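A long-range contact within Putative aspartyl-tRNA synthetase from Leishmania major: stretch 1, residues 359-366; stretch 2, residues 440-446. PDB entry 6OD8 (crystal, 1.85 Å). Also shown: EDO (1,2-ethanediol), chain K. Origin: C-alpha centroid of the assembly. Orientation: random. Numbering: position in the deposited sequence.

Stretch 1, residues 359-366: EPLVWKLT
Stretch 2, residues 440-446: RYGTDFF

How do the two backbones run past each other? Stretch 1 has no regular helix or strand; from Pro-360 to Val-362 it is extended (phi/psi -54/141, -63/136 and -106/119), kinks at Trp-363 (-115/-7), then extends again through Lys-364 and Leu-365. In stretch 2 a helix finishes at Tyr-441, Gly-442 leaves it with positive phi (83/17), a value that by itself favours glycine, Thr-443 is extended (-126/146), Asp-444 turns (-92/1), and Phe-445 and Phe-446 enter a strand. The register sets Val-362 CA 5.3 Å from Asp-444 CA and Trp-363 CA 4.8 Å from Phe-445 CA. Leu-365, farther along stretch 1, meets the earlier Tyr-441 and Thr-443.

What holds Val-362 and Asp-444 together? The two residues form a two-point clasp. Asp-444 N donates to Val-362 O at 2.8 Å (N-H...acceptor angle 148°), while Val-362 N donates to Asp-444 OD2 at 2.9 Å, nearly straight at 171°. The carboxylate thus accepts from one backbone amide while the amide of Asp-444 donates to the carbonyl of that same residue, Val-362. Asp-444 points its CA-to-CB bond toward stretch 1 with chi1 m (-60°) and chi2 -47°. Its OD1 accepts from O2 of the 1,2-ethanediol at 2.7 Å.

Where does water complete the joint? Water 1 lies 2.8 Å from Pro-360 O and 2.5 Å from Asp-444 OD2. Water 2 donates to Trp-363 O (2.6 Å) and Phe-445 O (2.7 Å) and accepts from Thr-443 OG1 (3.0 Å), tying three residues together beside the kink. Water 3 donates to Lys-364 O at 2.6 Å and Gly-442 O at 3.1 Å; water 4 accepts from Thr-366 N at 3.1 Å and donates to Tyr-441 O at 2.8 Å. Waters 3 and 4 each join two backbone groups across the contact, whereas waters 1 and 2 also use the side-chain oxygens Asp-444 OD2 and Thr-443 OG1.

How do the apolar side chains pack? Leu-361 (chi1 t, chi2 p) brings CD1 to 3.4 Å from Asp-444 CB, and Val-362 (chi1 t) sets CG1 3.5 Å from Gly-442 O. Trp-363 (chi1 p, chi2 99°) and Phe-445 (chi1 t, chi2 92°) meet near their backbones, Trp-363 CB lying 3.7 Å from Phe-445 CB, while both side-chain ends lead away. Leu-365, chi1 between wells at -91° and chi2 p, reaches across: its CD1 is 3.7 Å from Thr-443 CG2 (Thr-443 chi1 t) and 4.2 Å from Tyr-441 CB (Tyr-441 chi1 m, chi2 -80°).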

# COMPACT_ATOMS: atom_id res chain seq x y z
N GLU A 359 -1.80 28.14 6.87
CA GLU A 359 -2.52 28.05 8.14
C GLU A 359 -2.95 26.61 8.37
O GLU A 359 -3.51 25.99 7.45
CB GLU A 359 -3.74 28.99 8.15
N PRO A 360 -2.68 26.04 9.55
CA PRO A 360 -3.07 24.65 9.81
C PRO A 360 -4.55 24.42 9.55
O PRO A 360 -5.40 25.27 9.86
CB PRO A 360 -2.74 24.46 11.30
CG PRO A 360 -1.66 25.45 11.57
CD PRO A 360 -1.90 26.62 10.66
N LEU A 361 -4.85 23.26 8.99
CA LEU A 361 -6.22 22.91 8.64
C LEU A 361 -7.08 22.84 9.90
O LEU A 361 -6.67 22.27 10.92
CB LEU A 361 -6.26 21.57 7.92
CG LEU A 361 -7.57 21.21 7.23
CD1 LEU A 361 -7.62 22.01 5.94
CD2 LEU A 361 -7.64 19.68 6.94
N VAL A 362 -8.28 23.42 9.81
CA VAL A 362 -9.33 23.24 10.80
C VAL A 362 -10.36 22.32 10.17
O VAL A 362 -10.91 22.64 9.12
CB VAL A 362 -9.95 24.58 11.22
CG1 VAL A 362 -11.09 24.35 12.21
CG2 VAL A 362 -8.87 25.49 11.83
N TRP A 363 -10.60 21.15 10.79
CA TRP A 363 -11.57 20.22 10.24
C TRP A 363 -12.78 20.01 11.15
O TRP A 363 -13.73 19.34 10.74
CB TRP A 363 -10.90 18.86 9.91
CG TRP A 363 -10.42 18.02 11.07
CD1 TRP A 363 -11.06 16.97 11.65
CD2 TRP A 363 -9.17 18.15 11.76
NE1 TRP A 363 -10.29 16.43 12.65
CE2 TRP A 363 -9.14 17.16 12.76
CE3 TRP A 363 -8.08 19.02 11.63
CZ2 TRP A 363 -8.05 17.00 13.62
CZ3 TRP A 363 -7.00 18.87 12.50
CH2 TRP A 363 -7.00 17.87 13.47
N LYS A 364 -12.77 20.56 12.36
CA LYS A 364 -13.86 20.43 13.33
C LYS A 364 -14.51 21.78 13.58
O LYS A 364 -13.82 22.79 13.75
CB LYS A 364 -13.36 19.89 14.68
CG LYS A 364 -12.66 18.54 14.65
CD LYS A 364 -12.47 18.02 16.07
CE LYS A 364 -11.68 16.72 16.08
NZ LYS A 364 -11.75 16.06 17.42
N LEU A 365 -15.84 21.79 13.69
CA LEU A 365 -16.50 22.92 14.33
C LEU A 365 -16.18 22.93 15.82
O LEU A 365 -15.99 21.88 16.44
CB LEU A 365 -18.02 22.83 14.13
CG LEU A 365 -18.67 23.52 12.93
CD1 LEU A 365 -18.20 22.87 11.66
CD2 LEU A 365 -20.21 23.47 13.02
N THR A 366 -16.12 24.12 16.41
CA THR A 366 -16.04 24.18 17.86
C THR A 366 -17.40 23.85 18.47
O THR A 366 -18.44 24.04 17.82
CB THR A 366 -15.59 25.57 18.34
OG1 THR A 366 -16.60 26.53 18.06
CG2 THR A 366 -14.28 25.98 17.66
N ARG A 440 -18.87 31.12 7.76
CA ARG A 440 -20.06 30.90 8.59
C ARG A 440 -19.78 29.94 9.74
O ARG A 440 -20.13 30.23 10.89
CB ARG A 440 -21.21 30.32 7.76
CG ARG A 440 -22.52 30.26 8.56
CD ARG A 440 -23.71 29.80 7.73
NE ARG A 440 -24.89 29.48 8.55
CZ ARG A 440 -25.68 30.40 9.10
NH1 ARG A 440 -25.40 31.69 8.93
NH2 ARG A 440 -26.75 30.04 9.81
N TYR A 441 -19.16 28.79 9.43
CA TYR A 441 -18.99 27.68 10.36
C TYR A 441 -17.59 27.57 10.92
O TYR A 441 -17.40 26.84 11.91
CB TYR A 441 -19.34 26.34 9.67
CG TYR A 441 -20.80 26.32 9.21
CD1 TYR A 441 -21.83 26.05 10.11
CD2 TYR A 441 -21.13 26.59 7.89
CE1 TYR A 441 -23.17 26.06 9.69
CE2 TYR A 441 -22.45 26.58 7.46
CZ TYR A 441 -23.47 26.31 8.37
OH TYR A 441 -24.81 26.33 7.98
N GLY A 442 -16.59 28.21 10.30
CA GLY A 442 -15.24 28.23 10.85
C GLY A 442 -14.39 27.03 10.52
O GLY A 442 -13.35 26.83 11.17
N THR A 443 -14.76 26.24 9.51
CA THR A 443 -14.07 25.00 9.22
C THR A 443 -13.62 24.96 7.77
O THR A 443 -14.27 25.53 6.88
CB THR A 443 -14.94 23.76 9.52
OG1 THR A 443 -14.17 22.58 9.27
CG2 THR A 443 -16.19 23.76 8.67
N ASP A 444 -12.47 24.32 7.55
CA ASP A 444 -11.87 24.09 6.24
C ASP A 444 -12.29 22.75 5.63
O ASP A 444 -11.83 22.43 4.53
CB ASP A 444 -10.33 24.10 6.32
CG ASP A 444 -9.76 25.41 6.83
OD1 ASP A 444 -10.18 26.49 6.36
OD2 ASP A 444 -8.87 25.35 7.70
N PHE A 445 -13.13 21.97 6.32
CA PHE A 445 -13.51 20.62 5.92
C PHE A 445 -15.02 20.45 6.08
O PHE A 445 -15.56 20.74 7.14
CB PHE A 445 -12.80 19.58 6.79
CG PHE A 445 -13.02 18.16 6.33
CD1 PHE A 445 -12.13 17.56 5.45
CD2 PHE A 445 -14.12 17.44 6.75
CE1 PHE A 445 -12.32 16.25 5.02
CE2 PHE A 445 -14.32 16.13 6.31
CZ PHE A 445 -13.43 15.55 5.44
N PHE A 446 -15.68 19.92 5.05
CA PHE A 446 -17.12 19.70 5.18
C PHE A 446 -17.57 18.73 4.10
O PHE A 446 -16.88 18.51 3.10
CB PHE A 446 -17.91 21.01 5.14
CG PHE A 446 -18.09 21.59 3.75
CD1 PHE A 446 -19.24 21.32 3.03
CD2 PHE A 446 -17.11 22.39 3.17
CE1 PHE A 446 -19.43 21.86 1.74
CE2 PHE A 446 -17.27 22.89 1.89
CZ PHE A 446 -18.43 22.63 1.18
C1 EDO K . -12.08 27.50 2.14
O1 EDO K . -11.65 28.85 1.92
C2 EDO K . -11.75 27.07 3.55
O2 EDO K . -10.35 26.79 3.68
O HOH W 1 -6.85 26.75 7.91
O HOH W 2 -15.97 20.30 9.82
O HOH W 3 -13.81 25.35 13.91
O HOH W 4 -16.18 26.44 14.39